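PDB 2ZZR: unsaturated glucuronyl hydrolase, which hydrolyses unsaturated disaccharides from hyaluronan, chondroitin and heparin, releasing the 4-deoxy-4,5-didehydro-uronic acid. Local coordinates for residues A[235-239]-A[363-367]; A[238-244]-A[290-294]; A[248-252]-A[274-278]; A[284-288]-A[341-346]; A[301-305]-A[358-362]. All blocks are in the same frame, centred on the assembly; numbering follows the deposited sequence.

Contact 1: residues A[235-239]-A[363-367]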
# COMPACT_ATOMS: atom_id res chain seq x y z
N ARG A 235 -5.20 -9.85 13.21
CA ARG A 235 -6.13 -10.38 12.22
C ARG A 235 -5.45 -10.67 10.87
O ARG A 235 -4.51 -9.98 10.47
CB ARG A 235 -7.29 -9.39 12.05
CG ARG A 235 -8.34 -9.76 11.01
CD ARG A 235 -9.50 -8.78 11.05
NE ARG A 235 -10.16 -8.66 9.75
CZ ARG A 235 -11.16 -9.44 9.33
NH1 ARG A 235 -11.62 -10.42 10.10
NH2 ARG A 235 -11.68 -9.25 8.13
N GLN A 236 -5.91 -11.72 10.19
CA GLN A 236 -5.44 -12.08 8.85
C GLN A 236 -4.16 -12.92 8.84
O GLN A 236 -3.80 -13.49 7.81
CB GLN A 236 -5.32 -10.85 7.94
CG GLN A 236 -6.68 -10.31 7.49
CD GLN A 236 -6.60 -9.38 6.29
OE1 GLN A 236 -6.12 -9.75 5.22
NE2 GLN A 236 -7.10 -8.16 6.47
N GLY A 237 -3.49 -13.01 9.99
CA GLY A 237 -2.29 -13.84 10.10
C GLY A 237 -2.64 -15.28 10.42
O GLY A 237 -3.79 -15.59 10.74
N TYR A 238 -1.65 -16.17 10.34
CA TYR A 238 -1.84 -17.60 10.58
C TYR A 238 -2.37 -17.90 11.98
O TYR A 238 -3.35 -18.64 12.14
CB TYR A 238 -0.54 -18.36 10.33
CG TYR A 238 -0.65 -19.87 10.47
CD1 TYR A 238 -1.30 -20.63 9.51
CD2 TYR A 238 -0.10 -20.52 11.58
CE1 TYR A 238 -1.40 -22.02 9.64
CE2 TYR A 238 -0.20 -21.91 11.72
CZ TYR A 238 -0.85 -22.65 10.74
OH TYR A 238 -0.95 -24.01 10.86
N SER A 239 -1.72 -17.32 12.99
CA SER A 239 -2.08 -17.56 14.39
C SER A 239 -1.87 -16.30 15.22
O SER A 239 -1.38 -15.29 14.70
CB SER A 239 -1.25 -18.72 14.96
OG SER A 239 0.12 -18.37 15.06
N TYR A 363 -4.81 -12.69 -0.33
CA TYR A 363 -5.72 -11.65 0.10
C TYR A 363 -6.14 -11.86 1.57
O TYR A 363 -5.76 -11.08 2.44
CB TYR A 363 -6.92 -11.58 -0.85
CG TYR A 363 -8.00 -10.55 -0.56
CD1 TYR A 363 -7.80 -9.50 0.34
CD2 TYR A 363 -9.22 -10.62 -1.23
CE1 TYR A 363 -8.80 -8.56 0.57
CE2 TYR A 363 -10.21 -9.69 -1.00
CZ TYR A 363 -10.00 -8.66 -0.10
OH TYR A 363 -10.99 -7.73 0.11
N SER A 364 -6.89 -12.93 1.83
CA SER A 364 -7.32 -13.26 3.19
C SER A 364 -7.32 -14.77 3.37
O SER A 364 -8.23 -15.46 2.91
CB SER A 364 -8.70 -12.66 3.48
OG SER A 364 -9.03 -12.81 4.85
N TRP A 365 -6.28 -15.29 4.01
CA TRP A 365 -6.05 -16.73 4.10
C TRP A 365 -7.17 -17.49 4.81
O TRP A 365 -7.66 -18.50 4.31
CB TRP A 365 -4.71 -17.01 4.77
CG TRP A 365 -4.24 -18.43 4.69
CD1 TRP A 365 -3.62 -19.02 3.63
CD2 TRP A 365 -4.34 -19.43 5.71
NE1 TRP A 365 -3.32 -20.33 3.92
CE2 TRP A 365 -3.75 -20.61 5.20
CE3 TRP A 365 -4.86 -19.44 7.01
CZ2 TRP A 365 -3.68 -21.79 5.94
CZ3 TRP A 365 -4.79 -20.62 7.75
CH2 TRP A 365 -4.20 -21.78 7.21
N HIS A 366 -7.58 -16.99 5.98
CA HIS A 366 -8.59 -17.67 6.79
C HIS A 366 -9.98 -17.66 6.14
O HIS A 366 -10.75 -18.61 6.31
CB HIS A 366 -8.64 -17.09 8.20
CG HIS A 366 -7.55 -17.60 9.10
ND1 HIS A 366 -6.54 -16.80 9.59
CD2 HIS A 366 -7.31 -18.84 9.58
CE1 HIS A 366 -5.74 -17.52 10.34
NE2 HIS A 366 -6.18 -18.76 10.36
N SER A 367 -10.27 -16.61 5.39
CA SER A 367 -11.53 -16.48 4.66
C SER A 367 -11.50 -17.21 3.32
O SER A 367 -12.52 -17.30 2.63
CB SER A 367 -11.85 -15.00 4.43
OG SER A 367 -12.01 -14.32 5.67
O HOH W 1 -4.32 -13.31 4.99
O HOH W 2 -6.64 -14.59 6.89
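Q236 faces the 363-367 loop with both its backbone and its side chain. Its carbonyl oxygen receives two waters: one water, 2.9 Å from Q236 O, accepts from W365 N, and the other accepts from H366 N, which gives that water a 2.7 Å bond. An extended chain beyond CG carries the amide end of Q236 to the carbonyl of Y363, whose oxygen accepts a bond from R246.

Y238 and W365 carry the apolar half. With CG anti to the backbone N (chi1 -177°), the tyrosine ring lies alongside the indole and points the same way. CE1 of Y238 comes to 3.7 Å from CH2 of W365 at the tyrosine's edge, and the rings meet obliquely, planes 56° apart. The imidazole of H366 lies with one face against CE3 of W365, while its edge is turned to the backbone of G237 and Y238. W290 stacks on W365.

S364 and S367 probably bind substrate, as does R246. Two waters link Q236 O to the successive amides of W365 and H366, which implies a hydrated junction between these loops beside the substrate pocket, flanked by the Y238 and W365 rings.

Contact 2: residues A[238-244]-A[290-294]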
# COMPACT_ATOMS: atom_id res chain seq x y z
N TYR A 238 -1.65 -16.17 10.34
CA TYR A 238 -1.84 -17.60 10.58
C TYR A 238 -2.37 -17.90 11.98
O TYR A 238 -3.35 -18.64 12.14
CB TYR A 238 -0.54 -18.36 10.33
CG TYR A 238 -0.65 -19.87 10.47
CD1 TYR A 238 -1.30 -20.63 9.51
CD2 TYR A 238 -0.10 -20.52 11.58
CE1 TYR A 238 -1.40 -22.02 9.64
CE2 TYR A 238 -0.20 -21.91 11.72
CZ TYR A 238 -0.85 -22.65 10.74
OH TYR A 238 -0.95 -24.01 10.86
N SER A 239 -1.72 -17.32 12.99
CA SER A 239 -2.08 -17.56 14.39
C SER A 239 -1.87 -16.30 15.22
O SER A 239 -1.38 -15.29 14.70
CB SER A 239 -1.25 -18.72 14.96
OG SER A 239 0.12 -18.37 15.06
N ASP A 240 -2.22 -16.36 16.50
CA ASP A 240 -2.04 -15.23 17.42
C ASP A 240 -0.58 -14.88 17.61
O ASP A 240 -0.25 -13.75 17.98
CB ASP A 240 -2.67 -15.55 18.78
CG ASP A 240 -4.16 -15.80 18.71
OD1 ASP A 240 -4.68 -16.46 19.64
OD2 ASP A 240 -4.81 -15.36 17.74
N GLU A 241 0.30 -15.85 17.38
CA GLU A 241 1.73 -15.69 17.60
C GLU A 241 2.49 -15.39 16.31
O GLU A 241 3.71 -15.21 16.33
CB GLU A 241 2.31 -16.95 18.27
CG GLU A 241 1.87 -17.17 19.72
CD GLU A 241 0.40 -17.55 19.84
OE1 GLU A 241 -0.07 -18.40 19.05
OE2 GLU A 241 -0.29 -17.01 20.74
N SER A 242 1.76 -15.32 15.19
CA SER A 242 2.38 -15.16 13.88
C SER A 242 2.52 -13.69 13.46
O SER A 242 2.25 -12.78 14.26
CB SER A 242 1.61 -15.97 12.82
OG SER A 242 0.34 -15.40 12.56
N SER A 243 2.95 -13.48 12.22
CA SER A 243 3.25 -12.14 11.71
C SER A 243 2.78 -11.95 10.27
O SER A 243 3.51 -12.23 9.32
CB SER A 243 4.75 -11.87 11.82
OG SER A 243 5.03 -10.49 11.66
N TRP A 244 1.54 -11.48 10.12
CA TRP A 244 0.93 -11.26 8.81
C TRP A 244 1.79 -10.32 7.96
O TRP A 244 2.08 -9.20 8.39
CB TRP A 244 -0.48 -10.70 9.00
CG TRP A 244 -1.22 -10.32 7.75
CD1 TRP A 244 -1.41 -11.10 6.64
CD2 TRP A 244 -1.90 -9.09 7.51
NE1 TRP A 244 -2.17 -10.41 5.72
CE2 TRP A 244 -2.48 -9.17 6.22
CE3 TRP A 244 -2.08 -7.92 8.26
CZ2 TRP A 244 -3.21 -8.12 5.66
CZ3 TRP A 244 -2.81 -6.87 7.70
CH2 TRP A 244 -3.37 -6.99 6.41
N TRP A 290 3.18 -15.42 2.99
CA TRP A 290 1.99 -14.64 3.34
C TRP A 290 1.97 -14.27 4.83
O TRP A 290 1.41 -13.24 5.23
CB TRP A 290 0.72 -15.37 2.92
CG TRP A 290 0.39 -16.56 3.76
CD1 TRP A 290 0.83 -17.84 3.59
CD2 TRP A 290 -0.47 -16.57 4.90
NE1 TRP A 290 0.30 -18.66 4.57
CE2 TRP A 290 -0.50 -17.90 5.38
CE3 TRP A 290 -1.22 -15.59 5.57
CZ2 TRP A 290 -1.25 -18.27 6.50
CZ3 TRP A 290 -1.96 -15.96 6.68
CH2 TRP A 290 -1.97 -17.29 7.13
N ASP A 291 2.57 -15.14 5.63
CA ASP A 291 2.82 -14.86 7.03
C ASP A 291 4.30 -15.06 7.28
O ASP A 291 4.89 -16.05 6.83
CB ASP A 291 2.00 -15.79 7.93
CG ASP A 291 1.96 -15.32 9.36
OD1 ASP A 291 0.86 -15.07 9.88
OD2 ASP A 291 3.05 -15.18 9.97
N LEU A 292 4.91 -14.10 7.97
CA LEU A 292 6.36 -14.07 8.15
C LEU A 292 6.89 -15.18 9.07
O LEU A 292 8.11 -15.34 9.20
CB LEU A 292 6.82 -12.68 8.62
CG LEU A 292 6.59 -11.51 7.65
CD1 LEU A 292 6.92 -10.17 8.32
CD2 LEU A 292 7.41 -11.68 6.37
N ILE A 293 6.00 -15.96 9.68
CA ILE A 293 6.45 -17.13 10.45
C ILE A 293 6.91 -18.26 9.53
O ILE A 293 7.65 -19.15 9.96
CB ILE A 293 5.39 -17.66 11.46
CG1 ILE A 293 4.10 -18.10 10.76
CG2 ILE A 293 5.15 -16.63 12.54
CD1 ILE A 293 3.25 -19.07 11.58
N PHE A 294 6.48 -18.21 8.27
CA PHE A 294 6.86 -19.22 7.29
C PHE A 294 8.06 -18.80 6.45
O PHE A 294 8.20 -17.63 6.08
CB PHE A 294 5.68 -19.55 6.36
CG PHE A 294 4.45 -20.00 7.10
CD1 PHE A 294 4.48 -21.13 7.91
CD2 PHE A 294 3.26 -19.30 6.96
CE1 PHE A 294 3.34 -21.55 8.59
CE2 PHE A 294 2.11 -19.70 7.64
CZ PHE A 294 2.15 -20.83 8.45
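W244 and D291 form a single backbone bridge, their CA atoms 4.4 Å apart, and L292 N next to it donates a 2.7 Å bond to S243 O. Otherwise both segments are irregular: a type I turn runs from S239 to S242 and another from D291 to F294.

The D291 carboxylate, at the start of the second turn, reaches across to the 238-244 loop. Its CG stands anti to the backbone N (chi1 -166°), which directs both oxygens at that loop. OD1 accepts from Y238 N at 2.8 Å in a nearly straight bond on the anti side, 29° out of the carboxylate plane. S242 OG lies 2.7 Å from D291 OD1 and as near to S239 O, and which of the two takes its proton is not settled. OD2 takes S243 N on the syn side, also at 2.8 Å, and uses its anti lone pair for I293 N, closing an Asx turn.

Around this polar centre, F294 presents its edge to one face of the Y238 ring, CZ coming 3.6 Å from CG of Y238. CD1 of I293 touches CD2 of the same ring, and the I293 CG2 methyl presses on S242 CA. W290 reaches the tyrosine with CH2.

Backbone amides grip both oxygens of a buried carboxylate here, which probably keeps D291 ionised and fixes the loop leading into W244, the N-cap of helix 245-262.

Contact 3: residues A[248-252]-A[274-278]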
# COMPACT_ATOMS: atom_id res chain seq x y z
N GLN A 248 2.78 -5.77 8.02
CA GLN A 248 4.14 -5.28 8.19
C GLN A 248 4.49 -4.30 7.06
O GLN A 248 5.03 -3.22 7.31
CB GLN A 248 5.14 -6.45 8.23
CG GLN A 248 6.52 -6.11 8.79
CD GLN A 248 6.51 -5.73 10.28
OE1 GLN A 248 7.43 -5.07 10.77
NE2 GLN A 248 5.48 -6.17 11.01
N ALA A 249 4.14 -4.68 5.83
CA ALA A 249 4.40 -3.84 4.66
C ALA A 249 3.62 -2.52 4.66
O ALA A 249 4.15 -1.50 4.21
CB ALA A 249 4.13 -4.61 3.38
N TRP A 250 2.39 -2.52 5.17
CA TRP A 250 1.64 -1.27 5.28
C TRP A 250 2.39 -0.28 6.18
O TRP A 250 2.38 0.92 5.92
CB TRP A 250 0.24 -1.49 5.86
CG TRP A 250 -0.75 -2.23 4.98
CD1 TRP A 250 -1.62 -3.20 5.39
CD2 TRP A 250 -1.00 -2.03 3.57
NE1 TRP A 250 -2.39 -3.63 4.33
CE2 TRP A 250 -2.03 -2.93 3.20
CE3 TRP A 250 -0.45 -1.20 2.59
CZ2 TRP A 250 -2.52 -3.02 1.88
CZ3 TRP A 250 -0.94 -1.28 1.27
CH2 TRP A 250 -1.97 -2.20 0.94
N GLY A 251 3.03 -0.79 7.23
CA GLY A 251 3.87 0.04 8.09
C GLY A 251 5.10 0.54 7.34
O GLY A 251 5.41 1.74 7.38
N ILE A 252 5.77 -0.37 6.64
CA ILE A 252 7.00 -0.05 5.90
C ILE A 252 6.79 1.06 4.87
O ILE A 252 7.67 1.90 4.68
CB ILE A 252 7.63 -1.31 5.25
CG1 ILE A 252 8.13 -2.25 6.34
CG2 ILE A 252 8.80 -0.94 4.31
CD1 ILE A 252 8.37 -3.68 5.86
N MET A 274 10.61 -1.64 11.71
CA MET A 274 9.65 -2.46 10.95
C MET A 274 10.27 -3.10 9.72
O MET A 274 9.96 -4.25 9.39
CB MET A 274 8.42 -1.64 10.56
CG MET A 274 7.62 -1.08 11.73
SD MET A 274 5.93 -0.64 11.31
CE MET A 274 5.17 -2.26 11.12
N THR A 275 11.16 -2.37 9.05
CA THR A 275 11.78 -2.87 7.83
C THR A 275 12.79 -3.97 8.13
O THR A 275 12.83 -4.99 7.44
CB THR A 275 12.42 -1.71 7.02
OG1 THR A 275 11.41 -0.73 6.77
CG2 THR A 275 12.97 -2.20 5.69
N ASN A 276 13.58 -3.79 9.19
CA ASN A 276 14.57 -4.80 9.55
C ASN A 276 13.87 -6.09 9.97
O ASN A 276 14.32 -7.17 9.63
CB ASN A 276 15.51 -4.31 10.64
CG ASN A 276 16.39 -3.16 10.18
OD1 ASN A 276 16.27 -2.69 9.04
ND2 ASN A 276 17.28 -2.69 11.06
N TYR A 277 12.76 -5.94 10.67
CA TYR A 277 11.93 -7.08 11.08
C TYR A 277 11.48 -7.87 9.85
O TYR A 277 11.59 -9.10 9.81
CB TYR A 277 10.73 -6.57 11.87
CG TYR A 277 9.82 -7.65 12.40
CD1 TYR A 277 9.96 -8.13 13.70
CD2 TYR A 277 8.81 -8.18 11.60
CE1 TYR A 277 9.11 -9.13 14.19
CE2 TYR A 277 7.95 -9.17 12.08
CZ TYR A 277 8.12 -9.64 13.37
OH TYR A 277 7.27 -10.62 13.84
N PHE A 278 11.00 -7.15 8.84
CA PHE A 278 10.51 -7.73 7.60
C PHE A 278 11.67 -8.41 6.86
O PHE A 278 11.57 -9.58 6.51
CB PHE A 278 9.88 -6.61 6.75
CG PHE A 278 9.12 -7.10 5.53
CD1 PHE A 278 7.78 -7.45 5.62
CD2 PHE A 278 9.74 -7.13 4.28
CE1 PHE A 278 7.07 -7.88 4.49
CE2 PHE A 278 9.04 -7.55 3.14
CZ PHE A 278 7.70 -7.92 3.25
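The carbonyl oxygen of M274 accepts the helical bond from F278 N (3.1 Å) and has the amide end of Q248 beside it. Q248 gets there by bending at chi2 (66°), which turns the amide toward helix 265-280. The amide then lies between the M274 methyl and Y277, with the CG methylene at the edge of F278: the amide carbon of Q248 is 3.6 Å from CD2 of Y277, the two planes being turned 33° apart, and CG of Q248 meets CD1 of F278 at 3.7 Å. Amide and F278 ring are nearly coplanar as the chains slide past each other in opposite directions.

One turn on, I252 pushes its CD1 methyl to 3.4 Å from CB of F278, crossing that side chain at about a right angle, while CG2 rests on OG1 of T275, a hydroxyl whose own bond goes back to F271. SD of M274 lies 3.9 Å from CA of G251, where the bare backbone lets the methionine settle close to the helix, and the bend at chi3 turns CE toward the Q248 amide.

W250, whose CB points away from this interface, probably binds substrate. The short helix segments run with an angle of 140° between their directions, their axes 9.4 Å apart at closest approach, and belong to consecutive helices. Such roughly antiparallel packing of consecutive helices is characteristic of the alpha/alpha barrel of glycoside hydrolase family 88.

Contact 4: residues A[284-288]-A[341-346]. With SO4 (sulfate ion), chain D.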
# COMPACT_ATOMS: atom_id res chain seq x y z
N GLU A 284 14.77 -17.34 1.07
CA GLU A 284 15.92 -17.32 0.17
C GLU A 284 15.76 -16.37 -1.03
O GLU A 284 16.71 -15.66 -1.37
CB GLU A 284 16.25 -18.74 -0.31
CG GLU A 284 17.71 -18.95 -0.74
CD GLU A 284 18.01 -18.39 -2.13
OE1 GLU A 284 17.11 -18.40 -3.00
OE2 GLU A 284 19.16 -17.94 -2.34
N ASP A 285 14.60 -16.37 -1.68
CA ASP A 285 14.37 -15.52 -2.85
C ASP A 285 13.90 -14.10 -2.49
O ASP A 285 13.54 -13.32 -3.37
CB ASP A 285 13.44 -16.20 -3.88
CG ASP A 285 11.97 -16.22 -3.44
OD1 ASP A 285 11.62 -15.72 -2.35
OD2 ASP A 285 11.14 -16.75 -4.23
N LYS A 286 13.91 -13.78 -1.19
CA LYS A 286 13.58 -12.45 -0.66
C LYS A 286 12.14 -11.98 -0.94
O LYS A 286 11.86 -10.78 -0.94
CB LYS A 286 14.60 -11.39 -1.14
CG LYS A 286 16.07 -11.81 -1.08
CD LYS A 286 16.52 -12.24 0.32
CE LYS A 286 18.04 -12.45 0.38
NZ LYS A 286 18.51 -13.59 -0.48
N VAL A 287 11.24 -12.94 -1.15
CA VAL A 287 9.83 -12.63 -1.35
C VAL A 287 9.02 -13.21 -0.20
O VAL A 287 8.96 -14.43 -0.02
CB VAL A 287 9.30 -13.10 -2.74
CG1 VAL A 287 7.79 -12.94 -2.83
CG2 VAL A 287 9.99 -12.33 -3.86
N SER A 288 8.39 -12.33 0.57
CA SER A 288 7.68 -12.70 1.78
C SER A 288 6.66 -13.82 1.57
O SER A 288 5.88 -13.78 0.61
CB SER A 288 6.94 -11.48 2.34
OG SER A 288 6.02 -10.98 1.38
N SER A 341 13.56 -10.36 -7.76
CA SER A 341 12.82 -11.61 -7.57
C SER A 341 11.38 -11.52 -8.06
O SER A 341 10.88 -12.44 -8.71
CB SER A 341 12.86 -12.06 -6.11
OG SER A 341 14.13 -12.59 -5.80
N LEU A 342 10.71 -10.40 -7.77
CA LEU A 342 9.35 -10.21 -8.27
C LEU A 342 9.31 -10.27 -9.80
O LEU A 342 8.49 -10.99 -10.38
CB LEU A 342 8.74 -8.91 -7.74
CG LEU A 342 8.45 -8.83 -6.24
CD1 LEU A 342 7.85 -7.48 -5.90
CD2 LEU A 342 7.53 -9.96 -5.76
N ILE A 343 10.21 -9.53 -10.44
CA ILE A 343 10.28 -9.47 -11.89
C ILE A 343 10.57 -10.84 -12.49
O ILE A 343 9.88 -11.28 -13.42
CB ILE A 343 11.38 -8.47 -12.37
CG1 ILE A 343 10.98 -7.03 -12.04
CG2 ILE A 343 11.63 -8.61 -13.88
CD1 ILE A 343 12.15 -6.04 -12.10
N GLU A 344 11.56 -11.53 -11.93
CA GLU A 344 12.11 -12.73 -12.56
C GLU A 344 11.36 -14.01 -12.21
O GLU A 344 11.41 -14.99 -12.97
CB GLU A 344 13.59 -12.89 -12.19
CG GLU A 344 14.50 -11.82 -12.78
CD GLU A 344 15.97 -12.02 -12.44
OE1 GLU A 344 16.30 -12.93 -11.66
OE2 GLU A 344 16.80 -11.24 -12.96
N GLN A 345 10.67 -14.02 -11.07
CA GLN A 345 10.07 -15.26 -10.58
C GLN A 345 8.56 -15.19 -10.36
O GLN A 345 7.90 -16.24 -10.32
CB GLN A 345 10.77 -15.74 -9.30
CG GLN A 345 12.25 -16.10 -9.46
CD GLN A 345 12.51 -17.20 -10.49
OE1 GLN A 345 13.42 -17.08 -11.31
NE2 GLN A 345 11.72 -18.27 -10.44
N TYR A 346 8.03 -13.98 -10.21
CA TYR A 346 6.63 -13.83 -9.80
C TYR A 346 5.74 -13.04 -10.76
O TYR A 346 4.51 -13.08 -10.63
CB TYR A 346 6.56 -13.26 -8.37
CG TYR A 346 7.11 -14.21 -7.34
CD1 TYR A 346 6.29 -15.18 -6.76
CD2 TYR A 346 8.45 -14.16 -6.95
CE1 TYR A 346 6.79 -16.07 -5.82
CE2 TYR A 346 8.96 -15.06 -6.01
CZ TYR A 346 8.12 -16.01 -5.45
OH TYR A 346 8.59 -16.90 -4.51
S SO4 D . 19.55 -16.11 2.21
O1 SO4 D . 20.53 -15.66 3.20
O2 SO4 D . 18.50 -15.11 2.04
O3 SO4 D . 20.22 -16.32 0.92
O4 SO4 D . 18.94 -17.35 2.67
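The ring of Y346 has V287 over one face and the carboxylate of D285 at its edge. The CG1 methyl of V287 stands 4.2 Å from the ring centroid, offset toward the rim yet only 19° from the normal, a CH-pi contact; its other methyl, CG2, touches CE2 of the tyrosine at 3.6 Å. At the edge, D285 OD2 lies in the ring plane and accepts a 2.6 Å bond from Y346 OH on its syn lone pair, the carboxylate being turned 74° from the ring.

D285 holds CG between its backbone N and carbonyl carbon (chi1 74°), which lets OD1 reach V287 N. The amide meets OD1 from above the carboxylate plane, making an Asx turn, and OD1 also pairs with R302. This turn lies in the long connection between two barrel helices, 265-280 and 304-318, and meets helix 328-346 through 341-346, which includes a pi-type turn at 342-346.

The D285 carbonyl oxygen accepts from S341 OG at 2.6 Å, a second short bond from the same helix. Next to this bond, CG2 of V287 packs on CB of S341 and CD2 of L342. K286 doubles back to give one bond to E284 O and another, of 2.9 Å from its NZ, to O2 of a sulfate ion, probably from the crystallisation liquor, that R16 also holds.

Contact 5: residues A[301-305]-A[358-362]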
# COMPACT_ATOMS: atom_id res chain seq x y z
N PRO A 301 1.82 -20.52 0.78
CA PRO A 301 1.92 -19.61 -0.36
C PRO A 301 2.64 -18.31 -0.00
O PRO A 301 2.70 -17.93 1.17
CB PRO A 301 0.46 -19.34 -0.71
CG PRO A 301 -0.28 -19.51 0.56
CD PRO A 301 0.45 -20.58 1.33
N ARG A 302 3.20 -17.66 -1.01
CA ARG A 302 3.81 -16.34 -0.81
C ARG A 302 2.71 -15.30 -0.80
O ARG A 302 1.58 -15.57 -1.20
CB ARG A 302 4.79 -16.02 -1.94
CG ARG A 302 5.84 -17.09 -2.23
CD ARG A 302 6.58 -17.52 -0.97
NE ARG A 302 7.63 -18.49 -1.27
CZ ARG A 302 8.90 -18.18 -1.51
NH1 ARG A 302 9.31 -16.91 -1.50
NH2 ARG A 302 9.77 -19.14 -1.77
N ASP A 303 3.04 -14.11 -0.29
CA ASP A 303 2.23 -12.94 -0.58
C ASP A 303 3.12 -11.90 -1.23
O ASP A 303 3.74 -11.08 -0.55
CB ASP A 303 1.54 -12.36 0.65
CG ASP A 303 0.70 -11.13 0.31
OD1 ASP A 303 0.46 -10.31 1.21
OD2 ASP A 303 0.30 -10.98 -0.87
N THR A 304 3.17 -11.93 -2.56
CA THR A 304 3.99 -11.01 -3.34
C THR A 304 3.55 -9.56 -3.15
O THR A 304 4.37 -8.65 -3.28
CB THR A 304 3.97 -11.35 -4.83
OG1 THR A 304 2.61 -11.46 -5.28
CG2 THR A 304 4.69 -12.66 -5.10
N SER A 305 2.27 -9.34 -2.85
CA SER A 305 1.77 -7.96 -2.68
C SER A 305 2.43 -7.27 -1.49
O SER A 305 2.64 -6.06 -1.51
CB SER A 305 0.24 -7.90 -2.57
OG SER A 305 -0.25 -8.36 -1.32
N LEU A 358 1.14 -9.63 -11.48
CA LEU A 358 1.97 -10.29 -10.48
C LEU A 358 1.20 -11.46 -9.87
O LEU A 358 0.04 -11.30 -9.48
CB LEU A 358 2.36 -9.27 -9.39
CG LEU A 358 3.32 -9.66 -8.26
CD1 LEU A 358 4.75 -9.86 -8.76
CD2 LEU A 358 3.29 -8.61 -7.15
N LEU A 359 1.85 -12.61 -9.80
CA LEU A 359 1.22 -13.82 -9.28
C LEU A 359 1.58 -14.05 -7.81
O LEU A 359 2.43 -13.35 -7.25
CB LEU A 359 1.64 -15.04 -10.11
CG LEU A 359 1.33 -15.04 -11.61
CD1 LEU A 359 2.07 -16.17 -12.33
CD2 LEU A 359 -0.17 -15.13 -11.87
N HIS A 360 0.90 -15.02 -7.19
CA HIS A 360 1.24 -15.53 -5.86
C HIS A 360 1.11 -14.52 -4.72
O HIS A 360 2.03 -14.32 -3.93
CB HIS A 360 2.61 -16.22 -5.86
CG HIS A 360 2.78 -17.21 -6.98
ND1 HIS A 360 2.07 -18.39 -7.05
CD2 HIS A 360 3.58 -17.18 -8.07
CE1 HIS A 360 2.42 -19.05 -8.14
NE2 HIS A 360 3.34 -18.34 -8.78
N GLY A 361 -0.06 -13.87 -4.65
CA GLY A 361 -0.44 -13.07 -3.50
C GLY A 361 -1.40 -13.85 -2.62
O GLY A 361 -1.88 -14.93 -3.01
N VAL A 362 -1.66 -13.33 -1.42
CA VAL A 362 -2.71 -13.86 -0.55
C VAL A 362 -3.52 -12.69 -0.01
O VAL A 362 -2.99 -11.80 0.66
CB VAL A 362 -2.15 -14.72 0.62
CG1 VAL A 362 -3.27 -15.11 1.60
CG2 VAL A 362 -1.48 -15.97 0.08
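D303 sets its carboxylate anti to its own backbone N (chi1 -180°), which brings OD2 to the amide of V362, whereas T304 turns OG1 in between N and the carbonyl carbon (chi1 52°), toward L359. OD2 of D303 accepts V362 N at 3.1 Å, in a straight bond that arrives 60° above the carboxylate plane, and on its syn side S305 OG at 2.7 Å. A weak bond from S305 N completes the N-cap.

T304 grips the other chain segment twice: its N-H goes to H360 O (3.0 Å) and its hydroxyl to L359 O (2.7 Å), the latter from above the carbonyl plane. CD2 of L358 packs against OG1 of T304 at 3.5 Å. At the far end, CG2 of V362 rests on the P301 ring and on R302 O, 3.3 Å away. The carboxylate's second oxygen, OD1, is paired with R246, a probable substrate-binding residue that also bonds to V362 O.

The contact thus seats the first turn of helix 304-318 on the short 361-362 strand. Helix 328-346 flanks it through L342 and Y346, and the strand itself is bonded to E373, in the loop before helix 376-390.

In the fold
Following the chain, contact 1 opens at 235-239, and contact 2 starts from the same stretch, sharing Y238 and S239. Contact 3 joins helices 245-262 and 265-280 and is nested within the loops that contacts 1 and 2 close. Before contact 2 closes at 290-294, contact 4 opens at 284-288, so these two cross; contact 5 opens at 301-305 and crosses contact 4 in turn, the two linked by the D285-R302 salt bridge. Contact 4 closes on helix 328-346, contact 5 on strand 361-362, and contact 1 last, directly after it. Contacts 4 and 5 lie inside contact 1, so the set ties successive barrel helices and their loops to the substrate-side loops.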